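Local coordinates for protein phospho-furanose lactonase (Mycoplasma synoviae, PDB 3OVG) that hydrolyses phosphorylated five-carbon sugar 1,4-lactones, such as D-xylono-1,4-lactone 5-phosphate, to open-chain acids, using two zinc ions per subunit, at residues 183-188 with 210-215; 266-271 with 324-329. One frame throughout, in Å; residues are numbered along the deposited sequence.

Interaction 1 of 2, residues 183-188 with 210-215. With ZN (zinc ion), chain H.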
ATOM      1  N   CYS A 183      26.989  -3.256  34.246  1.00 18.03           N
ATOM      2  CA  CYS A 183      27.111  -2.814  32.840  1.00 16.57           C
ATOM      3  C   CYS A 183      26.401  -1.481  32.498  1.00 16.24           C
ATOM      4  O   CYS A 183      25.415  -1.101  33.139  1.00 18.99           O
ATOM      5  CB  CYS A 183      26.643  -3.910  31.880  1.00 17.24           C
ATOM      6  SG  CYS A 183      24.844  -4.136  31.801  1.00 16.48           S
ATOM      7  N   PRO A 184      26.894  -0.769  31.472  1.00 16.82           N
ATOM      8  CA  PRO A 184      26.186   0.415  30.985  1.00 13.71           C
ATOM      9  C   PRO A 184      24.861   0.065  30.303  1.00 15.60           C
ATOM     10  O   PRO A 184      24.562  -1.114  30.028  1.00 14.41           O
ATOM     11  CB  PRO A 184      27.152   1.042  29.967  1.00 17.13           C
ATOM     12  CG  PRO A 184      28.307   0.115  29.816  1.00 15.91           C
ATOM     13  CD  PRO A 184      28.145  -1.051  30.743  1.00 15.70           C
ATOM     14  N   ILE A 185      24.068   1.108  30.069  1.00 15.40           N
ATOM     15  CA  ILE A 185      22.729   1.015  29.509  1.00 14.03           C
ATOM     16  C   ILE A 185      22.692   2.050  28.401  1.00 14.74           C
ATOM     17  O   ILE A 185      23.186   3.171  28.587  1.00 16.81           O
ATOM     18  CB  ILE A 185      21.664   1.392  30.592  1.00 13.37           C
ATOM     19  CG1 ILE A 185      21.624   0.351  31.729  1.00 14.44           C
ATOM     20  CG2 ILE A 185      20.299   1.589  29.993  1.00 11.74           C
ATOM     21  CD1 ILE A 185      20.761   0.760  32.891  1.00 14.04           C
ATOM     22  N   LEU A 186      22.152   1.691  27.241  1.00 14.83           N
ATOM     23  CA  LEU A 186      21.748   2.726  26.286  1.00 15.55           C
ATOM     24  C   LEU A 186      20.297   2.514  25.840  1.00 15.87           C
ATOM     25  O   LEU A 186      19.900   1.394  25.462  1.00 16.35           O
ATOM     26  CB  LEU A 186      22.696   2.794  25.086  1.00 15.90           C
ATOM     27  CG  LEU A 186      22.358   3.854  24.001  1.00 16.76           C
ATOM     28  CD1 LEU A 186      23.611   4.477  23.337  1.00 16.53           C
ATOM     29  CD2 LEU A 186      21.429   3.278  22.919  1.00 15.71           C
ATOM     30  N   VAL A 187      19.501   3.567  25.906  1.00 15.18           N
ATOM     31  CA  VAL A 187      18.093   3.499  25.480  1.00 14.52           C
ATOM     32  C   VAL A 187      17.786   4.267  24.180  1.00 16.57           C
ATOM     33  O   VAL A 187      18.133   5.443  24.059  1.00 16.23           O
ATOM     34  CB  VAL A 187      17.140   3.948  26.590  1.00 15.21           C
ATOM     35  CG1 VAL A 187      15.660   3.654  26.188  1.00 14.89           C
ATOM     36  CG2 VAL A 187      17.462   3.194  27.907  1.00 14.35           C
ATOM     37  N   HIS A 188      17.166   3.576  23.206  1.00 16.52           N
ATOM     38  CA  HIS A 188      16.624   4.177  21.977  1.00 16.40           C
ATOM     39  C   HIS A 188      15.315   4.877  22.316  1.00 16.88           C
ATOM     40  O   HIS A 188      14.383   4.225  22.787  1.00 18.48           O
ATOM     41  CB  HIS A 188      16.370   3.077  20.901  1.00 18.58           C
ATOM     42  CG  HIS A 188      15.262   3.396  19.928  1.00 20.92           C
ATOM     43  ND1 HIS A 188      15.484   3.634  18.583  1.00 23.10           N
ATOM     44  CD2 HIS A 188      13.920   3.515  20.100  1.00 20.81           C
ATOM     45  CE1 HIS A 188      14.340   3.891  17.975  1.00 21.58           C
ATOM     46  NE2 HIS A 188      13.369   3.814  18.874  1.00 21.69           N
ATOM     47  N   ASP A 210      24.818   7.391  36.158  1.00 20.09           N
ATOM     48  CA  ASP A 210      26.123   7.493  35.518  1.00 23.77           C
ATOM     49  C   ASP A 210      26.398   6.460  34.440  1.00 21.11           C
ATOM     50  O   ASP A 210      27.372   6.600  33.685  1.00 23.35           O
ATOM     51  CB  ASP A 210      27.247   7.408  36.549  1.00 23.30           C
ATOM     52  CG  ASP A 210      28.034   8.676  36.619  1.00 32.17           C
ATOM     53  OD1 ASP A 210      27.483   9.662  37.178  1.00 32.01           O
ATOM     54  OD2 ASP A 210      29.187   8.691  36.087  1.00 31.54           O
ATOM     55  N   LYS A 211      25.577   5.420  34.405  1.00 19.48           N
ATOM     56  CA  LYS A 211      25.722   4.301  33.454  1.00 19.61           C
ATOM     57  C   LYS A 211      24.746   4.395  32.266  1.00 18.31           C
ATOM     58  O   LYS A 211      24.717   3.501  31.384  1.00 16.63           O
ATOM     59  CB  LYS A 211      25.463   2.972  34.158  1.00 18.36           C
ATOM     60  CG  LYS A 211      26.445   2.575  35.239  1.00 19.72           C
ATOM     61  CD  LYS A 211      27.858   2.333  34.682  1.00 22.36           C
ATOM     62  CE  LYS A 211      28.705   3.625  34.708  1.00 22.73           C
ATOM     63  NZ  LYS A 211      30.152   3.315  34.779  1.00 26.34           N
ATOM     64  N   ILE A 212      23.966   5.472  32.235  1.00 16.12           N
ATOM     65  CA  ILE A 212      22.839   5.568  31.318  1.00 17.30           C
ATOM     66  C   ILE A 212      23.085   6.539  30.184  1.00 16.71           C
ATOM     67  O   ILE A 212      23.308   7.737  30.409  1.00 16.78           O
ATOM     68  CB  ILE A 212      21.548   6.043  32.047  1.00 17.31           C
ATOM     69  CG1 ILE A 212      21.214   5.135  33.244  1.00 15.66           C
ATOM     70  CG2 ILE A 212      20.362   6.253  31.030  1.00 15.52           C
ATOM     71  CD1 ILE A 212      19.894   5.515  33.935  1.00 15.97           C
ATOM     72  N   GLN A 213      23.004   6.024  28.965  1.00 15.15           N
ATOM     73  CA  GLN A 213      22.864   6.887  27.795  1.00 14.81           C
ATOM     74  C   GLN A 213      21.465   6.806  27.182  1.00 14.84           C
ATOM     75  O   GLN A 213      20.834   5.711  27.121  1.00 12.71           O
ATOM     76  CB  GLN A 213      23.861   6.482  26.722  1.00 15.78           C
ATOM     77  CG  GLN A 213      25.293   6.908  26.990  1.00 17.24           C
ATOM     78  CD  GLN A 213      26.231   6.324  25.958  1.00 18.41           C
ATOM     79  OE1 GLN A 213      26.627   5.155  26.070  1.00 17.11           O
ATOM     80  NE2 GLN A 213      26.598   7.129  24.946  1.00 12.39           N
ATOM     81  N   ILE A 214      20.983   7.959  26.717  1.00 13.19           N
ATOM     82  CA  ILE A 214      19.728   7.998  26.000  1.00 16.27           C
ATOM     83  C   ILE A 214      19.939   8.503  24.570  1.00 16.00           C
ATOM     84  O   ILE A 214      20.403   9.624  24.365  1.00 16.64           O
ATOM     85  CB  ILE A 214      18.662   8.840  26.721  1.00 16.65           C
ATOM     86  CG1 ILE A 214      18.411   8.293  28.132  1.00 18.88           C
ATOM     87  CG2 ILE A 214      17.346   8.798  25.921  1.00 16.63           C
ATOM     88  CD1 ILE A 214      17.242   8.972  28.826  1.00 16.78           C
ATOM     89  N   SER A 215      19.584   7.680  23.583  1.00 15.57           N
ATOM     90  CA  SER A 215      19.878   7.994  22.175  1.00 17.66           C
ATOM     91  C   SER A 215      18.717   8.710  21.475  1.00 17.26           C
ATOM     92  O   SER A 215      17.565   8.620  21.926  1.00 18.66           O
ATOM     93  CB  SER A 215      20.220   6.702  21.400  1.00 17.81           C
ATOM     94  OG  SER A 215      21.622   6.523  21.283  1.00 19.73           O
TER
HETATM   95 ZN    ZN H 363      17.674   3.364  17.559  1.00 46.74          ZN
HETATM   96  O   HOH W   1      18.873   3.774  15.426  1.00 25.33           O
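Leu186 turns CG anti to its backbone N (chi1 180°), which sets Leu186 CG 3.9 Å from Ser215 OG. Gln213 turns CG anti to its carbonyl carbon (chi1 -76°) and runs extended beyond it, with Gln213 CD 4.1 Å from Leu186 CD1. The leucine and glutamine side chains cross obliquely. Both leucine methyls also straddle the Ser215 hydroxyl, CD1 at 3.5 Å and CD2 at 3.6 Å from Ser215 OG. That hydroxyl is hydrogen-bonded to His26, a ligand of the first zinc ion. Gln213 NE2 is hydrogen-bonded to Thr270 OG1 on strand 269-271.

Beneath these side chains two parallel strands pair in register. Ile185 N bonds to Lys211 O at 2.8 Å, and Gln213 N returns the link to Ile185 O. Val187 N then meets Gln213 O, and Ser215 N meets Val187 O. Leu186 CA adds a CA-H...O contact to Gln213 O at 3.2 Å.

The strand leads to the metal centre. His188 ND1 binds a zinc ion at 2.4 Å, and a water lies 2.5 Å from the same zinc. Lys155, through its carbamate, and His216 complete this site.

Helix 195-205 makes the right-handed beta-alpha-beta crossover of the barrel. Its Leu202 packs on Ile185, Val187 and Ile212, on the face away from Leu186, Gln213 and Ser215. Helix 165-181 also touches Ile185 and Val187, and strand 236-239 continues the sheet beyond 212-215.

Interaction 2 of 2, residues 266-271 with 324-329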
ATOM      1  N   GLN A 266      28.632  19.882  29.281  1.00 16.10           N
ATOM      2  CA  GLN A 266      29.456  19.139  28.319  1.00 18.32           C
ATOM      3  C   GLN A 266      29.847  17.709  28.738  1.00 17.95           C
ATOM      4  O   GLN A 266      30.209  16.881  27.893  1.00 18.55           O
ATOM      5  CB  GLN A 266      30.734  19.896  27.985  1.00 18.68           C
ATOM      6  CG  GLN A 266      31.746  19.943  29.135  1.00 18.11           C
ATOM      7  CD  GLN A 266      32.812  20.964  28.851  1.00 21.97           C
ATOM      8  OE1 GLN A 266      32.510  22.155  28.737  1.00 22.08           O
ATOM      9  NE2 GLN A 266      34.058  20.506  28.673  1.00 21.91           N
ATOM     10  N   LYS A 267      29.806  17.411  30.023  1.00 16.15           N
ATOM     11  CA  LYS A 267      30.108  16.044  30.461  1.00 16.02           C
ATOM     12  C   LYS A 267      28.952  15.047  30.242  1.00 17.80           C
ATOM     13  O   LYS A 267      29.113  13.854  30.509  1.00 19.67           O
ATOM     14  CB  LYS A 267      30.488  16.043  31.938  1.00 20.98           C
ATOM     15  CG  LYS A 267      31.731  16.885  32.286  1.00 25.42           C
ATOM     16  CD  LYS A 267      33.026  16.095  32.111  1.00 23.24           C
ATOM     17  CE  LYS A 267      34.247  16.967  32.460  1.00 27.26           C
ATOM     18  NZ  LYS A 267      35.500  16.217  32.140  1.00 30.50           N
ATOM     19  N   HIS A 268      27.811  15.531  29.753  1.00 15.37           N
ATOM     20  CA  HIS A 268      26.606  14.713  29.588  1.00 16.77           C
ATOM     21  C   HIS A 268      26.192  14.464  28.146  1.00 16.86           C
ATOM     22  O   HIS A 268      25.022  14.206  27.875  1.00 14.39           O
ATOM     23  CB  HIS A 268      25.471  15.344  30.369  1.00 15.65           C
ATOM     24  CG  HIS A 268      25.726  15.320  31.832  1.00 17.56           C
ATOM     25  ND1 HIS A 268      25.245  14.321  32.651  1.00 17.83           N
ATOM     26  CD2 HIS A 268      26.482  16.128  32.616  1.00 15.81           C
ATOM     27  CE1 HIS A 268      25.669  14.534  33.886  1.00 19.90           C
ATOM     28  NE2 HIS A 268      26.417  15.626  33.891  1.00 16.58           N
ATOM     29  N   ILE A 269      27.173  14.480  27.248  1.00 14.96           N
ATOM     30  CA  ILE A 269      26.927  14.383  25.829  1.00 14.06           C
ATOM     31  C   ILE A 269      27.880  13.379  25.193  1.00 16.72           C
ATOM     32  O   ILE A 269      29.104  13.481  25.344  1.00 16.40           O
ATOM     33  CB  ILE A 269      27.160  15.742  25.163  1.00 14.75           C
ATOM     34  CG1 ILE A 269      26.272  16.808  25.810  1.00 15.54           C
ATOM     35  CG2 ILE A 269      26.938  15.650  23.637  1.00 13.51           C
ATOM     36  CD1 ILE A 269      26.464  18.210  25.209  1.00 14.40           C
ATOM     37  N   THR A 270      27.344  12.423  24.445  1.00 14.56           N
ATOM     38  CA  THR A 270      28.225  11.645  23.597  1.00 15.75           C
ATOM     39  C   THR A 270      27.744  11.782  22.157  1.00 15.44           C
ATOM     40  O   THR A 270      26.681  12.376  21.896  1.00 16.07           O
ATOM     41  CB  THR A 270      28.277  10.156  24.025  1.00 15.62           C
ATOM     42  OG1 THR A 270      26.951   9.652  24.063  1.00 13.48           O
ATOM     43  CG2 THR A 270      28.910  10.024  25.413  1.00 14.73           C
ATOM     44  N   LEU A 271      28.527  11.256  21.222  1.00 16.28           N
ATOM     45  CA  LEU A 271      28.218  11.367  19.794  1.00 15.08           C
ATOM     46  C   LEU A 271      28.216   9.969  19.157  1.00 18.11           C
ATOM     47  O   LEU A 271      28.730   9.018  19.735  1.00 17.18           O
ATOM     48  CB  LEU A 271      29.233  12.257  19.087  1.00 13.79           C
ATOM     49  CG  LEU A 271      29.007  13.780  19.106  1.00 17.41           C
ATOM     50  CD1 LEU A 271      30.074  14.454  18.256  1.00 16.09           C
ATOM     51  CD2 LEU A 271      27.612  14.079  18.552  1.00 15.14           C
ATOM     52  N   PRO A 324      32.558   9.009  27.226  1.00 17.93           N
ATOM     53  CA  PRO A 324      32.405   7.554  27.047  1.00 18.67           C
ATOM     54  C   PRO A 324      33.244   6.716  28.025  1.00 19.47           C
ATOM     55  O   PRO A 324      32.835   5.601  28.407  1.00 18.59           O
ATOM     56  CB  PRO A 324      32.848   7.320  25.598  1.00 16.77           C
ATOM     57  CG  PRO A 324      32.734   8.662  24.928  1.00 17.36           C
ATOM     58  CD  PRO A 324      33.048   9.681  26.011  1.00 15.86           C
ATOM     59  N   LYS A 325      34.402   7.252  28.422  1.00 18.95           N
ATOM     60  CA  LYS A 325      35.261   6.597  29.391  1.00 19.87           C
ATOM     61  C   LYS A 325      34.507   6.426  30.711  1.00 18.14           C
ATOM     62  O   LYS A 325      34.612   5.386  31.394  1.00 17.99           O
ATOM     63  CB  LYS A 325      36.555   7.410  29.583  1.00 22.09           C
ATOM     64  CG  LYS A 325      37.494   6.878  30.629  1.00 20.95           C
ATOM     65  CD  LYS A 325      38.968   7.202  30.262  1.00 26.50           C
ATOM     66  CE  LYS A 325      39.400   8.582  30.689  1.00 32.08           C
ATOM     67  NZ  LYS A 325      40.106   8.540  32.027  1.00 37.41           N
ATOM     68  N   ARG A 326      33.729   7.447  31.039  1.00 17.76           N
ATOM     69  CA  ARG A 326      32.842   7.440  32.201  1.00 20.20           C
ATOM     70  C   ARG A 326      31.640   6.514  32.031  1.00 20.11           C
ATOM     71  O   ARG A 326      31.435   5.610  32.825  1.00 20.56           O
ATOM     72  CB  ARG A 326      32.350   8.855  32.512  1.00 21.83           C
ATOM     73  CG  ARG A 326      31.330   8.887  33.621  1.00 26.06           C
ATOM     74  CD  ARG A 326      30.966  10.321  34.036  1.00 28.09           C
ATOM     75  NE  ARG A 326      30.266  11.087  32.997  1.00 25.82           N
ATOM     76  CZ  ARG A 326      29.023  10.834  32.593  1.00 27.16           C
ATOM     77  NH1 ARG A 326      28.346   9.815  33.114  1.00 25.55           N
ATOM     78  NH2 ARG A 326      28.453  11.585  31.650  1.00 23.62           N
ATOM     79  N   VAL A 327      30.848   6.728  30.990  1.00 21.05           N
ATOM     80  CA  VAL A 327      29.547   6.070  30.900  1.00 17.54           C
ATOM     81  C   VAL A 327      29.622   4.589  30.495  1.00 20.99           C
ATOM     82  O   VAL A 327      28.688   3.844  30.772  1.00 21.51           O
ATOM     83  CB  VAL A 327      28.582   6.824  29.976  1.00 20.68           C
ATOM     84  CG1 VAL A 327      28.390   8.238  30.475  1.00 23.00           C
ATOM     85  CG2 VAL A 327      29.097   6.832  28.517  1.00 16.55           C
ATOM     86  N   LEU A 328      30.732   4.168  29.881  1.00 18.70           N
ATOM     87  CA  LEU A 328      30.886   2.785  29.425  1.00 20.17           C
ATOM     88  C   LEU A 328      31.648   1.900  30.419  1.00 20.71           C
ATOM     89  O   LEU A 328      31.759   0.689  30.212  1.00 17.57           O
ATOM     90  CB  LEU A 328      31.584   2.735  28.055  1.00 18.92           C
ATOM     91  CG  LEU A 328      30.824   3.370  26.877  1.00 16.14           C
ATOM     92  CD1 LEU A 328      31.731   3.294  25.635  1.00 18.85           C
ATOM     93  CD2 LEU A 328      29.540   2.601  26.603  1.00 16.74           C
ATOM     94  N   ALA A 329      32.179   2.500  31.488  1.00 19.14           N
ATOM     95  CA  ALA A 329      32.938   1.742  32.490  1.00 18.64           C
ATOM     96  C   ALA A 329      31.987   0.876  33.310  1.00 19.60           C
ATOM     97  O   ALA A 329      30.926   1.352  33.681  1.00 19.70           O
ATOM     98  CB  ALA A 329      33.698   2.719  33.410  1.00 17.77           C
TER
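Lys267 offers its carbonyl to the guanidinium of Arg326. Arg326 NH2 donates to Lys267 O at 2.6 Å, with an N-H...O angle of 155°. The oxygen lies at the edge of the guanidinium, in its plane. The donor is tilted 20° from the plane of the carbonyl. In Arg326 the anti CG carries the chain out from the helix, and a bend at chi3 (66°) places NE, ahead of the guanidinium that meets Lys267 O. The side chain of Lys267 runs the other way, and its NZ forms a salt bridge with Asp318 on helix 313-327.

His268 comes next. Its ring stands obliquely to NH2, with His268 ND1 4.3 Å from Arg326 NH2. At that separation the two nitrogens are not in contact; ND1 is hydrogen-bonded to Val235 O.

Thr270 points toward the helix. Its methyl, CG2, lies 4.1 Å from Pro324 CG and 4.2 Å from Pro324 CD. The two side chains run antiparallel past one another. Thr270 CG2 also comes to 4.5 Å from Val327 CG2, a looser touch.

The contact sets the C-terminal part of helix 313-327 against strand 269-271 and the turn before it, within the TIM barrel of the phosphotriesterase family. One hydrogen bond to a backbone oxygen carries the polar part, and a few methyl and ring contacts carry the rest. Arg326 NH2 is also bonded to Thr236 OG1. It thus joins the segment leading into strand 269-271 to the start of the neighbouring strand 236-239, and its positive charge probably disfavours a protonated His268.

The contacts lie in series along the chain, neither nested nor crossed. Interaction 1 comes first and closes a 21-residue excursion through helix 195-205 between adjacent strands. The chain then adds strand 236-239 and helix 250-262. Interaction 2 closes a longer excursion of 52 residues, bringing the end of helix 313-327 back to strand 269-271. That strand neighbours strand 22-25, through a backbone bond between Leu271 and Cys25, so the contact lies where the barrel closes. The start of strands 185-190 and 212-215 meets the C-terminal part of helix 313-327: Lys211 NZ reaches the backbone oxygens of Ala329 and Arg326, and Pro184 CB packs 3.3 Å from Val327 O. His188 and its zinc ion lie at the other end of the strands.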